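Local structure of RavO (Legionella pneumophila subsp. pneumophila, 6DM4) at residues Lys29-Phe32 against Ser33-Ala37; Ala64-Gly67 against Ile68-Ile71; Ser83-Thr86 against Ala87-Lys90; Thr106-Ile109 against Thr110-Glu114. The protein probably recognises tyrosine-phosphorylated host proteins through its SH2 domain, the part present here, which is bound to a phosphotyrosine peptide of human Shc1. One frame throughout, in Å; residues are numbered along the deposited sequence. Where two conformers were deposited one is given.

Interaction 1: Lys29-Phe32 against Ser33-Ala37. With SO4 (sulfate ion), chain I.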
ATOM      1  N   LYS A  29      -2.524  12.801 -17.430  1.00 29.24           N
ATOM      2  CA  LYS A  29      -3.207  13.871 -18.150  1.00 31.08           C
ATOM      3  C   LYS A  29      -4.696  13.588 -18.283  1.00 31.40           C
ATOM      4  O   LYS A  29      -5.527  14.484 -18.092  1.00 30.60           O
ATOM      5  CB  LYS A  29      -2.597  14.061 -19.541  1.00 33.19           C
ATOM      6  CG  LYS A  29      -1.139  14.466 -19.552  1.00 35.04           C
ATOM      7  CD  LYS A  29      -0.670  14.648 -20.987  1.00 39.34           C
ATOM      8  CE  LYS A  29       0.835  14.801 -21.089  1.00 43.21           C
ATOM      9  NZ  LYS A  29       1.271  14.808 -22.519  1.00 47.62           N
ATOM     10  N   GLN A  30      -5.050  12.350 -18.625  1.00 30.76           N
ATOM     11  CA  GLN A  30      -6.458  11.992 -18.749  1.00 32.07           C
ATOM     12  C   GLN A  30      -7.188  12.154 -17.420  1.00 30.46           C
ATOM     13  O   GLN A  30      -8.339  12.602 -17.389  1.00 32.53           O
ATOM     14  CB  GLN A  30      -6.588  10.561 -19.270  1.00 35.91           C
ATOM     15  CG  GLN A  30      -8.027  10.116 -19.522  1.00 38.51           C
ATOM     16  CD  GLN A  30      -8.741  10.940 -20.581  1.00 41.06           C
ATOM     17  OE1 GLN A  30      -8.141  11.368 -21.571  1.00 39.95           O
ATOM     18  NE2 GLN A  30     -10.032  11.162 -20.376  1.00 43.47           N
ATOM     19  N   TYR A  31      -6.530  11.810 -16.309  1.00 28.45           N
ATOM     20  CA  TYR A  31      -7.176  11.931 -15.005  1.00 30.78           C
ATOM     21  C   TYR A  31      -7.559  13.379 -14.709  1.00 29.13           C
ATOM     22  O   TYR A  31      -8.705  13.673 -14.355  1.00 29.14           O
ATOM     23  CB  TYR A  31      -6.267  11.380 -13.902  1.00 27.85           C
ATOM     24  CG  TYR A  31      -6.886  11.564 -12.539  1.00 30.56           C
ATOM     25  CD1 TYR A  31      -7.883  10.706 -12.090  1.00 33.53           C
ATOM     26  CD2 TYR A  31      -6.518  12.623 -11.722  1.00 28.15           C
ATOM     27  CE1 TYR A  31      -8.476  10.884 -10.857  1.00 33.57           C
ATOM     28  CE2 TYR A  31      -7.111  12.809 -10.497  1.00 30.18           C
ATOM     29  CZ  TYR A  31      -8.086  11.937 -10.069  1.00 33.27           C
ATOM     30  OH  TYR A  31      -8.679  12.122  -8.843  1.00 35.51           O
ATOM     31  N   PHE A  32      -6.610  14.302 -14.859  1.00 28.16           N
ATOM     32  CA  PHE A  32      -6.871  15.696 -14.525  1.00 28.54           C
ATOM     33  C   PHE A  32      -7.723  16.410 -15.556  1.00 33.80           C
ATOM     34  O   PHE A  32      -8.097  17.566 -15.326  1.00 36.84           O
ATOM     35  CB  PHE A  32      -5.542  16.416 -14.321  1.00 28.87           C
ATOM     36  CG  PHE A  32      -4.916  16.113 -12.992  1.00 28.03           C
ATOM     37  CD1 PHE A  32      -3.705  15.447 -12.912  1.00 29.60           C
ATOM     38  CD2 PHE A  32      -5.549  16.489 -11.817  1.00 29.57           C
ATOM     39  CE1 PHE A  32      -3.129  15.155 -11.666  1.00 30.09           C
ATOM     40  CE2 PHE A  32      -4.972  16.209 -10.565  1.00 30.06           C
ATOM     41  CZ  PHE A  32      -3.767  15.537 -10.500  1.00 30.51           C
ATOM     42  N   SER A  33      -8.048  15.757 -16.672  1.00 33.55           N
ATOM     43  CA  SER A  33      -8.974  16.355 -17.626  1.00 37.93           C
ATOM     44  C   SER A  33     -10.353  16.546 -17.010  1.00 40.95           C
ATOM     45  O   SER A  33     -11.048  17.514 -17.337  1.00 43.77           O
ATOM     46  CB  SER A  33      -9.063  15.483 -18.877  1.00 40.89           C
ATOM     47  OG  SER A  33     -10.050  15.966 -19.764  1.00 50.48           O
ATOM     48  N   LYS A  34     -10.761  15.646 -16.116  1.00 39.12           N
ATOM     49  CA  LYS A  34     -12.072  15.684 -15.479  0.50 42.01           C
ATOM     50  C   LYS A  34     -12.020  15.905 -13.976  1.00 40.19           C
ATOM     51  O   LYS A  34     -12.969  16.454 -13.409  1.00 43.38           O
ATOM     52  CB  LYS A  34     -12.836  14.374 -15.742  0.50 44.71           C
ATOM     53  CG  LYS A  34     -12.895  13.947 -17.202  0.50 47.92           C
ATOM     54  CD  LYS A  34     -13.874  14.796 -17.987  0.50 50.94           C
ATOM     55  CE  LYS A  34     -13.898  14.391 -19.452  0.50 54.08           C
ATOM     56  NZ  LYS A  34     -14.531  15.437 -20.296  0.50 55.51           N
ATOM     57  N   SER A  35     -10.952  15.482 -13.314  1.00 50.27           N
ATOM     58  CA  SER A  35     -10.904  15.540 -11.861  1.00 46.31           C
ATOM     59  C   SER A  35     -10.609  16.950 -11.362  1.00 45.49           C
ATOM     60  O   SER A  35      -9.830  17.696 -11.963  1.00 45.67           O
ATOM     61  CB  SER A  35      -9.850  14.571 -11.335  1.00 43.04           C
ATOM     62  OG  SER A  35      -9.680  14.701  -9.929  1.00 40.38           O
ATOM     63  N   LYS A  36     -11.250  17.310 -10.252  1.00 45.09           N
ATOM     64  CA  LYS A  36     -10.952  18.530  -9.520  1.00 44.18           C
ATOM     65  C   LYS A  36     -10.121  18.261  -8.265  1.00 39.02           C
ATOM     66  O   LYS A  36     -10.045  19.123  -7.384  1.00 38.21           O
ATOM     67  CB  LYS A  36     -12.249  19.253  -9.157  1.00 48.00           C
ATOM     68  CG  LYS A  36     -13.174  19.490 -10.351  1.00 55.60           C
ATOM     69  CD  LYS A  36     -13.652  20.934 -10.406  1.00 59.88           C
ATOM     70  CE  LYS A  36     -14.042  21.347 -11.821  1.00 65.22           C
ATOM     71  NZ  LYS A  36     -13.786  22.798 -12.061  1.00 67.58           N
ATOM     72  N   ALA A  37      -9.506  17.083  -8.169  1.00 37.43           N
ATOM     73  CA  ALA A  37      -8.687  16.745  -7.010  1.00 35.45           C
ATOM     74  C   ALA A  37      -7.486  17.677  -6.907  1.00 34.95           C
ATOM     75  O   ALA A  37      -6.954  18.153  -7.912  1.00 35.23           O
ATOM     76  CB  ALA A  37      -8.209  15.297  -7.103  1.00 34.81           C
TER
HETATM   77  S   SO4 I1002     -11.867  10.514  -8.539  1.00102.95           S
HETATM   78  O1  SO4 I1002     -11.461   9.521  -9.529  1.00103.06           O
HETATM   79  O2  SO4 I1002     -13.214  10.985  -8.847  1.00103.04           O
HETATM   80  O3  SO4 I1002     -10.943  11.642  -8.569  1.00103.26           O
HETATM   81  O4  SO4 I1002     -11.853   9.910  -7.208  1.00102.83           O

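Interaction 2: Ala64-Gly67 against Ile68-Ile71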
ATOM      1  N   ALA A  64      -1.847  22.855 -12.422  1.00 48.27           N
ATOM      2  CA  ALA A  64      -1.981  24.304 -12.382  1.00 51.65           C
ATOM      3  C   ALA A  64      -2.366  24.793 -13.775  1.00 55.01           C
ATOM      4  O   ALA A  64      -2.579  23.999 -14.695  1.00 53.93           O
ATOM      5  CB  ALA A  64      -0.689  24.966 -11.896  1.00 53.70           C
ATOM      6  N   SER A  65      -2.442  26.117 -13.938  1.00 60.10           N
ATOM      7  CA  SER A  65      -2.900  26.667 -15.209  1.00 63.75           C
ATOM      8  C   SER A  65      -1.910  26.426 -16.342  1.00 64.72           C
ATOM      9  O   SER A  65      -2.299  26.507 -17.513  1.00 68.86           O
ATOM     10  CB  SER A  65      -3.184  28.165 -15.072  1.00 68.85           C
ATOM     11  OG  SER A  65      -2.024  28.875 -14.684  1.00 72.66           O
ATOM     12  N   ASP A  66      -0.650  26.124 -16.032  1.00 61.89           N
ATOM     13  CA  ASP A  66       0.340  25.837 -17.061  1.00 64.73           C
ATOM     14  C   ASP A  66       0.523  24.345 -17.306  1.00 60.85           C
ATOM     15  O   ASP A  66       1.396  23.961 -18.091  1.00 63.07           O
ATOM     16  CB  ASP A  66       1.684  26.488 -16.704  1.00 66.09           C
ATOM     17  CG  ASP A  66       2.435  25.738 -15.619  1.00 61.54           C
ATOM     18  OD1 ASP A  66       1.784  25.072 -14.786  1.00 57.52           O
ATOM     19  OD2 ASP A  66       3.682  25.824 -15.598  1.00 62.02           O
ATOM     20  N   GLY A  67      -0.278  23.497 -16.666  1.00 55.12           N
ATOM     21  CA  GLY A  67      -0.208  22.074 -16.921  1.00 51.36           C
ATOM     22  C   GLY A  67      -0.000  21.230 -15.682  1.00 47.25           C
ATOM     23  O   GLY A  67      -0.179  21.699 -14.554  1.00 44.72           O
ATOM     24  N   ILE A  68       0.378  19.981 -15.882  1.00 44.83           N
ATOM     25  CA  ILE A  68       0.552  19.038 -14.787  1.00 41.25           C
ATOM     26  C   ILE A  68       1.986  19.118 -14.296  1.00 42.64           C
ATOM     27  O   ILE A  68       2.929  19.237 -15.092  1.00 40.76           O
ATOM     28  CB  ILE A  68       0.179  17.615 -15.233  1.00 39.20           C
ATOM     29  CG1 ILE A  68      -1.325  17.537 -15.479  1.00 38.15           C
ATOM     30  CG2 ILE A  68       0.585  16.584 -14.194  1.00 36.62           C
ATOM     31  CD1 ILE A  68      -1.683  16.711 -16.659  1.00 42.18           C
ATOM     32  N   HIS A  69       2.140  19.099 -12.977  1.00 36.16           N
ATOM     33  CA  HIS A  69       3.431  19.053 -12.310  1.00 39.04           C
ATOM     34  C   HIS A  69       3.499  17.807 -11.441  1.00 35.62           C
ATOM     35  O   HIS A  69       2.483  17.336 -10.917  1.00 35.45           O
ATOM     36  CB  HIS A  69       3.663  20.305 -11.455  1.00 40.78           C
ATOM     37  CG  HIS A  69       3.538  21.585 -12.221  1.00 43.12           C
ATOM     38  ND1 HIS A  69       4.630  22.274 -12.700  1.00 46.99           N
ATOM     39  CD2 HIS A  69       2.450  22.293 -12.603  1.00 43.93           C
ATOM     40  CE1 HIS A  69       4.222  23.356 -13.340  1.00 49.46           C
ATOM     41  NE2 HIS A  69       2.902  23.390 -13.296  1.00 48.00           N
ATOM     42  N   SER A  70       4.703  17.268 -11.290  1.00 34.21           N
ATOM     43  CA  SER A  70       4.900  16.077 -10.486  1.00 33.18           C
ATOM     44  C   SER A  70       6.071  16.275  -9.532  1.00 34.66           C
ATOM     45  O   SER A  70       6.946  17.114  -9.752  1.00 38.78           O
ATOM     46  CB  SER A  70       5.122  14.838 -11.369  1.00 35.97           C
ATOM     47  OG  SER A  70       3.921  14.451 -12.019  1.00 35.74           O
ATOM     48  N   ILE A  71       6.048  15.515  -8.441  1.00 33.11           N
ATOM     49  CA  ILE A  71       7.124  15.476  -7.456  1.00 36.07           C
ATOM     50  C   ILE A  71       7.418  14.013  -7.172  1.00 35.44           C
ATOM     51  O   ILE A  71       6.491  13.223  -6.970  1.00 32.94           O
ATOM     52  CB  ILE A  71       6.743  16.199  -6.149  1.00 38.60           C
ATOM     53  CG1 ILE A  71       6.230  17.610  -6.421  1.00 41.75           C
ATOM     54  CG2 ILE A  71       7.932  16.235  -5.185  1.00 39.82           C
ATOM     55  CD1 ILE A  71       5.551  18.226  -5.214  1.00 43.24           C
TER

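Interaction 3: Ser83-Thr86 against Ala87-Lys90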
ATOM      1  N   SER A  83      12.368  13.561  -0.644  1.00 43.16           N
ATOM      2  CA  SER A  83      12.047  14.126  -1.945  1.00 45.03           C
ATOM      3  C   SER A  83      13.246  13.915  -2.857  1.00 47.96           C
ATOM      4  O   SER A  83      14.395  13.972  -2.409  1.00 46.85           O
ATOM      5  CB  SER A  83      11.713  15.615  -1.834  1.00 43.14           C
ATOM      6  OG  SER A  83      12.872  16.370  -1.536  1.00 45.72           O
ATOM      7  N   ILE A  84      12.985  13.656  -4.135  1.00 44.27           N
ATOM      8  CA  ILE A  84      14.035  13.202  -5.038  1.00 46.41           C
ATOM      9  C   ILE A  84      14.078  14.107  -6.260  1.00 51.35           C
ATOM     10  O   ILE A  84      13.072  14.266  -6.958  1.00 46.37           O
ATOM     11  CB  ILE A  84      13.841  11.732  -5.440  1.00 51.80           C
ATOM     12  CG1 ILE A  84      14.130  10.848  -4.222  1.00 52.57           C
ATOM     13  CG2 ILE A  84      14.765  11.373  -6.594  1.00 48.57           C
ATOM     14  CD1 ILE A  84      13.599   9.460  -4.327  1.00 51.07           C
ATOM     15  N   ASN A  85      15.241  14.706  -6.503  1.00 51.11           N
ATOM     16  CA  ASN A  85      15.475  15.468  -7.724  1.00 52.32           C
ATOM     17  C   ASN A  85      15.588  14.509  -8.904  1.00 52.64           C
ATOM     18  O   ASN A  85      16.531  13.718  -8.976  1.00 53.44           O
ATOM     19  CB  ASN A  85      16.749  16.296  -7.575  1.00 57.84           C
ATOM     20  CG  ASN A  85      16.933  17.292  -8.696  1.00 60.42           C
ATOM     21  OD1 ASN A  85      17.100  16.915  -9.856  1.00 60.49           O
ATOM     22  ND2 ASN A  85      16.911  18.573  -8.356  1.00 63.76           N
ATOM     23  N   THR A  86      14.639  14.581  -9.841  1.00 52.23           N
ATOM     24  CA  THR A  86      14.585  13.586 -10.905  1.00 52.12           C
ATOM     25  C   THR A  86      15.675  13.763 -11.955  1.00 56.35           C
ATOM     26  O   THR A  86      15.932  12.826 -12.719  1.00 57.70           O
ATOM     27  CB  THR A  86      13.213  13.610 -11.583  1.00 51.32           C
ATOM     28  OG1 THR A  86      13.006  14.879 -12.210  1.00 54.96           O
ATOM     29  CG2 THR A  86      12.119  13.375 -10.556  1.00 48.01           C
ATOM     30  N   ALA A  87      16.317  14.930 -12.020  1.00 58.68           N
ATOM     31  CA  ALA A  87      17.380  15.144 -12.995  1.00 63.10           C
ATOM     32  C   ALA A  87      18.734  14.664 -12.499  1.00 66.05           C
ATOM     33  O   ALA A  87      19.578  14.261 -13.307  1.00 68.90           O
ATOM     34  CB  ALA A  87      17.474  16.627 -13.367  1.00 65.13           C
ATOM     35  N   SER A  88      18.956  14.699 -11.186  1.00 64.71           N
ATOM     36  CA  SER A  88      20.221  14.311 -10.587  1.00 67.69           C
ATOM     37  C   SER A  88      20.111  13.094  -9.685  1.00 66.16           C
ATOM     38  O   SER A  88      21.144  12.515  -9.328  1.00 69.18           O
ATOM     39  CB  SER A  88      20.792  15.480  -9.777  1.00 69.03           C
ATOM     40  OG  SER A  88      19.922  15.807  -8.706  1.00 64.57           O
ATOM     41  N   ASN A  89      18.896  12.711  -9.301  1.00 61.69           N
ATOM     42  CA  ASN A  89      18.594  11.601  -8.401  1.00 61.23           C
ATOM     43  C   ASN A  89      19.171  11.795  -7.003  1.00 62.23           C
ATOM     44  O   ASN A  89      19.215  10.837  -6.221  1.00 61.01           O
ATOM     45  CB  ASN A  89      19.044  10.262  -8.994  1.00 64.44           C
ATOM     46  CG  ASN A  89      18.092   9.761 -10.065  1.00 65.32           C
ATOM     47  OD1 ASN A  89      18.339   8.737 -10.702  1.00 68.20           O
ATOM     48  ND2 ASN A  89      16.995  10.483 -10.267  1.00 63.12           N
ATOM     49  N   LYS A  90      19.590  13.012  -6.660  1.00 65.09           N
ATOM     50  CA  LYS A  90      19.954  13.314  -5.283  1.00 67.39           C
ATOM     51  C   LYS A  90      18.706  13.381  -4.410  1.00 63.62           C
ATOM     52  O   LYS A  90      17.648  13.853  -4.841  1.00 52.50           O
ATOM     53  CB  LYS A  90      20.733  14.629  -5.203  1.00 73.01           C
ATOM     54  CG  LYS A  90      22.126  14.579  -5.828  1.00 79.13           C
ATOM     55  CD  LYS A  90      22.795  15.954  -5.827  1.00 85.41           C
ATOM     56  CE  LYS A  90      22.302  16.828  -6.966  1.00 87.28           C
ATOM     57  NZ  LYS A  90      21.697  18.095  -6.489  1.00 88.71           N
TER

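Interaction 4: Thr106-Ile109 against Thr110-Glu114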
ATOM      1  N   THR A 106       0.910  15.715   2.114  1.00 32.38           N
ATOM      2  CA  THR A 106      -0.086  16.719   1.753  1.00 34.86           C
ATOM      3  C   THR A 106       0.483  18.129   1.883  1.00 35.50           C
ATOM      4  O   THR A 106       0.288  18.974   1.000  1.00 34.77           O
ATOM      5  CB  THR A 106      -1.335  16.556   2.617  1.00 35.19           C
ATOM      6  OG1 THR A 106      -1.937  15.285   2.342  1.00 36.49           O
ATOM      7  CG2 THR A 106      -2.341  17.657   2.313  1.00 37.89           C
ATOM      8  N   GLN A 107       1.202  18.397   2.975  1.00 33.78           N
ATOM      9  CA  GLN A 107       1.801  19.718   3.147  1.00 35.33           C
ATOM     10  C   GLN A 107       2.894  19.976   2.117  1.00 35.41           C
ATOM     11  O   GLN A 107       2.975  21.073   1.559  1.00 38.50           O
ATOM     12  CB  GLN A 107       2.357  19.867   4.565  1.00 36.42           C
ATOM     13  CG  GLN A 107       1.279  19.927   5.627  1.00 38.46           C
ATOM     14  CD  GLN A 107       0.322  21.080   5.401  1.00 41.49           C
ATOM     15  OE1 GLN A 107       0.743  22.205   5.135  1.00 42.69           O
ATOM     16  NE2 GLN A 107      -0.972  20.809   5.520  1.00 43.55           N
ATOM     17  N   HIS A 108       3.743  18.984   1.849  1.00 33.99           N
ATOM     18  CA  HIS A 108       4.827  19.174   0.886  0.50 33.24           C
ATOM     19  C   HIS A 108       4.282  19.415  -0.515  1.00 32.13           C
ATOM     20  O   HIS A 108       4.830  20.225  -1.273  1.00 31.75           O
ATOM     21  CB  HIS A 108       5.754  17.957   0.897  0.50 33.19           C
ATOM     22  CG  HIS A 108       7.055  18.172   0.185  0.50 33.42           C
ATOM     23  ND1 HIS A 108       7.217  17.928  -1.161  0.50 32.90           N
ATOM     24  CD2 HIS A 108       8.261  18.589   0.639  0.50 35.49           C
ATOM     25  CE1 HIS A 108       8.463  18.195  -1.510  0.50 33.58           C
ATOM     26  NE2 HIS A 108       9.117  18.598  -0.435  0.50 36.05           N
ATOM     27  N   ILE A 109       3.199  18.723  -0.874  1.00 30.90           N
ATOM     28  CA  ILE A 109       2.645  18.831  -2.220  1.00 33.57           C
ATOM     29  C   ILE A 109       1.833  20.110  -2.378  1.00 34.88           C
ATOM     30  O   ILE A 109       1.993  20.843  -3.361  1.00 36.98           O
ATOM     31  CB  ILE A 109       1.798  17.584  -2.545  1.00 33.28           C
ATOM     32  CG1 ILE A 109       2.683  16.345  -2.639  1.00 33.73           C
ATOM     33  CG2 ILE A 109       1.046  17.775  -3.861  1.00 34.90           C
ATOM     34  CD1 ILE A 109       1.975  15.048  -2.285  1.00 34.81           C
ATOM     35  N   THR A 110       0.929  20.391  -1.434  1.00 33.61           N
ATOM     36  CA  THR A 110       0.037  21.533  -1.609  1.00 36.48           C
ATOM     37  C   THR A 110       0.777  22.855  -1.457  1.00 35.62           C
ATOM     38  O   THR A 110       0.461  23.821  -2.161  1.00 37.61           O
ATOM     39  CB  THR A 110      -1.133  21.465  -0.628  1.00 39.63           C
ATOM     40  OG1 THR A 110      -0.641  21.466   0.712  1.00 38.79           O
ATOM     41  CG2 THR A 110      -1.962  20.204  -0.864  1.00 39.62           C
ATOM     42  N   GLN A 111       1.764  22.922  -0.561  1.00 34.74           N
ATOM     43  CA  GLN A 111       2.578  24.127  -0.475  1.00 36.04           C
ATOM     44  C   GLN A 111       3.397  24.318  -1.743  1.00 38.09           C
ATOM     45  O   GLN A 111       3.563  25.448  -2.216  1.00 38.69           O
ATOM     46  CB  GLN A 111       3.489  24.068   0.755  1.00 36.46           C
ATOM     47  CG  GLN A 111       2.756  24.178   2.088  1.00 38.94           C
ATOM     48  CD  GLN A 111       3.704  24.286   3.278  1.00 43.73           C
ATOM     49  OE1 GLN A 111       4.801  24.838   3.172  1.00 43.81           O
ATOM     50  NE2 GLN A 111       3.276  23.760   4.423  1.00 45.79           N
ATOM     51  N   ASN A 112       3.908  23.222  -2.318  1.00 37.33           N
ATOM     52  CA  ASN A 112       4.639  23.325  -3.579  1.00 39.17           C
ATOM     53  C   ASN A 112       3.719  23.769  -4.709  1.00 39.74           C
ATOM     54  O   ASN A 112       4.113  24.576  -5.560  1.00 42.89           O
ATOM     55  CB  ASN A 112       5.297  21.988  -3.918  1.00 38.32           C
ATOM     56  CG  ASN A 112       6.765  21.958  -3.550  1.00 39.62           C
ATOM     57  OD1 ASN A 112       7.511  22.873  -3.878  1.00 42.73           O
ATOM     58  ND2 ASN A 112       7.181  20.915  -2.843  1.00 39.17           N
ATOM     59  N   LYS A 113       2.491  23.247  -4.736  1.00 39.19           N
ATOM     60  CA  LYS A 113       1.513  23.721  -5.706  1.00 41.29           C
ATOM     61  C   LYS A 113       1.231  25.206  -5.511  1.00 42.84           C
ATOM     62  O   LYS A 113       1.024  25.945  -6.484  1.00 44.03           O
ATOM     63  CB  LYS A 113       0.224  22.906  -5.588  1.00 43.42           C
ATOM     64  CG  LYS A 113      -0.893  23.344  -6.523  1.00 49.31           C
ATOM     65  CD  LYS A 113      -2.064  22.365  -6.462  1.00 53.01           C
ATOM     66  CE  LYS A 113      -3.252  22.874  -7.248  1.00 61.04           C
ATOM     67  NZ  LYS A 113      -2.818  23.341  -8.589  1.00 63.91           N
ATOM     68  N   GLU A 114       1.217  25.660  -4.256  1.00 42.30           N
ATOM     69  CA  GLU A 114       0.974  27.071  -3.978  1.00 46.56           C
ATOM     70  C   GLU A 114       2.075  27.946  -4.563  1.00 45.23           C
ATOM     71  O   GLU A 114       1.793  28.998  -5.149  1.00 46.65           O
ATOM     72  CB  GLU A 114       0.852  27.289  -2.470  1.00 51.93           C
ATOM     73  CG  GLU A 114       0.583  28.724  -2.061  1.00 60.58           C
ATOM     74  CD  GLU A 114      -0.144  28.820  -0.733  1.00 67.46           C
ATOM     75  OE1 GLU A 114      -0.396  27.762  -0.117  1.00 66.81           O
ATOM     76  OE2 GLU A 114      -0.461  29.951  -0.306  1.00 73.69           O
TER

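Interaction 1: Lys29-Phe32 against Ser33-Ala37
Tyr31 and Ser35 both turn their side chains anti to the backbone N, Tyr31 CG at chi1 177° and Ser35 OG at 174°, and this lays the phenol ring alongside the chain as it leaves helix 25-34, with the serine above it. Ser35 CB sits over one face of the Tyr31 ring, 3.7 Å from the ring centroid and offset toward the rim, a CH-pi contact at the phenolic end. From there Ser35 OG gives a weak hydrogen bond to Tyr31 OH, 3.0 Å away. The same OG accepts from Ala37 N at 3.0 Å, making an ST turn. Serine suits the place because its short hydroxyl can reach the chain two residues on and the phenol at once. Ala37 offers a methyl small enough to lie at the ring edge, its CB 3.7 Å from Tyr31 OH. A sulfate, probably from the crystallisation liquor, also lies near the ring plane at this edge; its approach to the hydroxyl is so close that its detail is doubtful.

The backbone backs up the side chains. Tyr31 O accepts from Ser35 N at 3.1 Å, and from Lys34 N only weakly, while Ser33 N bonds to Gln30 O at 3.2 Å. Phe32, in contrast, sends its ring inward: Tyr31 CD2 stands over the centre of one face and Ala37 O lies at the edge, 3.8 Å from Phe32 CE2. Tyr31 and Phe32 both pack on Ile40 of strand 40-43, and Phe32 also meets Ile68 of strand 67-76, seating helix 25-34 against the sheet.

Interaction 2: Ala64-Gly67 against Ile68-Ile71
The backbone brings Asp66 back beside His69 by a type I beta turn from Ala64 to Gly67, after which Ile68-Ile71 runs on as extended strand. Ala64 and Gly67 form a hydrogen-bonded pair across the turn, Ala64 N to Gly67 O at 2.9 Å and Gly67 N to Ala64 O at 3.1 Å. Gly67 has a positive phi of 126°, at which a CB would press against the carbonyl oxygen of Asp66; a residue without a side chain therefore fits this position. Ser65 and Asp66 form the two-residue tip of the hairpin.

The main side-chain event joins Asp66 to His69. Asp66 CG stands between its own backbone N and carbonyl carbon, chi1 76°, which swings the carboxylate back from the tip toward the strand. There OD1 takes the hydrogen bond of His69 NE2 on its syn lone pair, at a short 2.5 Å and with an N-H...O angle of 158°. OD1 lies at the ring edge, in the imidazole plane, and carboxylate and ring are nearly coplanar. The carboxylate would be expected to stabilise a protonated histidine, and the bond fixes the rotation of the ring. Gly67 O comes obliquely to His69 CD2 at 3.3 Å, and the small Ala64 brings its CB to 4.2 Å from His69 NE2.

This hairpin links strands 55-64 and 67-76, neighbours in the central sheet of the SH2 domain. His69 and Ala64 rest on Ile116 of helix 101-119, whereas Ile68, just before His69 and on the other face of the strand, packs on Val28, Lys29 and Phe32 of helix 25-34. The sheet is thus sandwiched between the two helices.

Interaction 3: Ser83-Thr86 against Ala87-Lys90
The carboxamide of Asn85 is approached from both faces: Ala87 N and Ser88 N reach OD1 from opposite sides of its plane, each tilted out of it. Their distances to Asn85 OD1 are 3.0 Å for Ala87 N and 3.2 Å for Ser88 N, with N-H...O angles of 137° and 142°. Ala87 CB touches the same oxygen at 3.5 Å. The second flat group, the amide of Asn89, brings ND2 near two backbone oxygens, 3.5 Å from Asn85 O and 3.6 Å from Thr86 O.

Asn85 CG lies anti to its backbone N, chi1 -170°, which folds the amide over the beginning of the loop. Accepting from the backbone N two residues ahead makes this an Asx turn, and asparagine suits it because its short chain holds the oxygen at just this reach. The main chain of Asn85 is gripped as well. Its O accepts from Asn89 N at 2.6 Å, closing an alpha turn, and its N donates to Lys90 O at 3.0 Å, where strand 81-84 gives way to the loop and strand 91-94 is about to begin. Asn89 takes left-handed backbone angles, which asparagine tolerates better than most residues. Ser88 OG receives Lys90 N only weakly.

The loop also meets the bound phosphopeptide: Thr86 N hydrogen-bonds to one of its polar side chains, and Thr86 also packs on the modified residue. With three backbone groups of the loop tied to the two oxygens of Asn85, and Lys90 O to its N, the loop is probably held in a set shape, its Thr86 amide presented to the ligand.

Interaction 4: Thr106-Ile109 against Thr110-Glu114
Thr106-Ile109 and Thr110-Glu114 are successive turns of one helix, joined by backbone bonds four residues apart, such as Thr110 N to Thr106 O at 2.9 Å and Lys113 N to Ile109 O at 2.8 Å; that of Asn112 N to His108 O is weak. Thr110 adds a second grip on Thr106 O. With OG1 between the backbone N and the carbonyl carbon, chi1 60°, its hydroxyl donates to Thr106 O at 2.7 Å, and the amide and hydroxyl reach that oxygen from opposite faces of its plane. Threonine can thus turn its polar branch onto the helix backbone while its methyl CG2 meets Thr106 CG2 at 4.1 Å. The hydroxyl of Thr106 in turn bonds to Met102 O.

This is helix 101-119, the second of the two helices that flank the central sheet in the SH2 fold. On its outer side Gln107, bent at its second torsion, meets the straighter Gln111: NE2 of Gln111 donates to OE1 of Gln107 at 3.1 Å, in the plane of both amides and on a lone pair of the oxygen. The angle of 162° makes this a well-aligned link.

His108 and Asn112 lie side by side, pointing the same way. Asn112 ND2 donates to His108 O at 2.9 Å, although bent to 130°, and stands over one face of the His108 imidazole, though that is doubtful because the histidine was modelled in two conformers. That ring bonds through ND1 to the hydroxyl of Tyr73. Asn112 packs on an apolar side chain of the bound peptide, and Lys113 stretches away to Gln63 O and Glu117.

From the N terminus, interaction 1 comes first, where helix 25-34 passes into the approach to strand 40-43. Interaction 2 closes the hairpin between strands 55-64 and 67-76, and interaction 3 the loop between strands 81-84 and 91-94; interaction 4 lies within helix 101-119. All four follow in series, none nesting in or crossing another. Interactions 1 and 2 touch where Lys29 and Phe32 meet Ile68. Ile71 of interaction 2 packs against His108, Ile109 and Asn112 of interaction 4, joining the sheet to helix 101-119. Interaction 3 reaches that helix too, by Ser83 on His108, but stays about 15 Å from interaction 1 between nearest atoms.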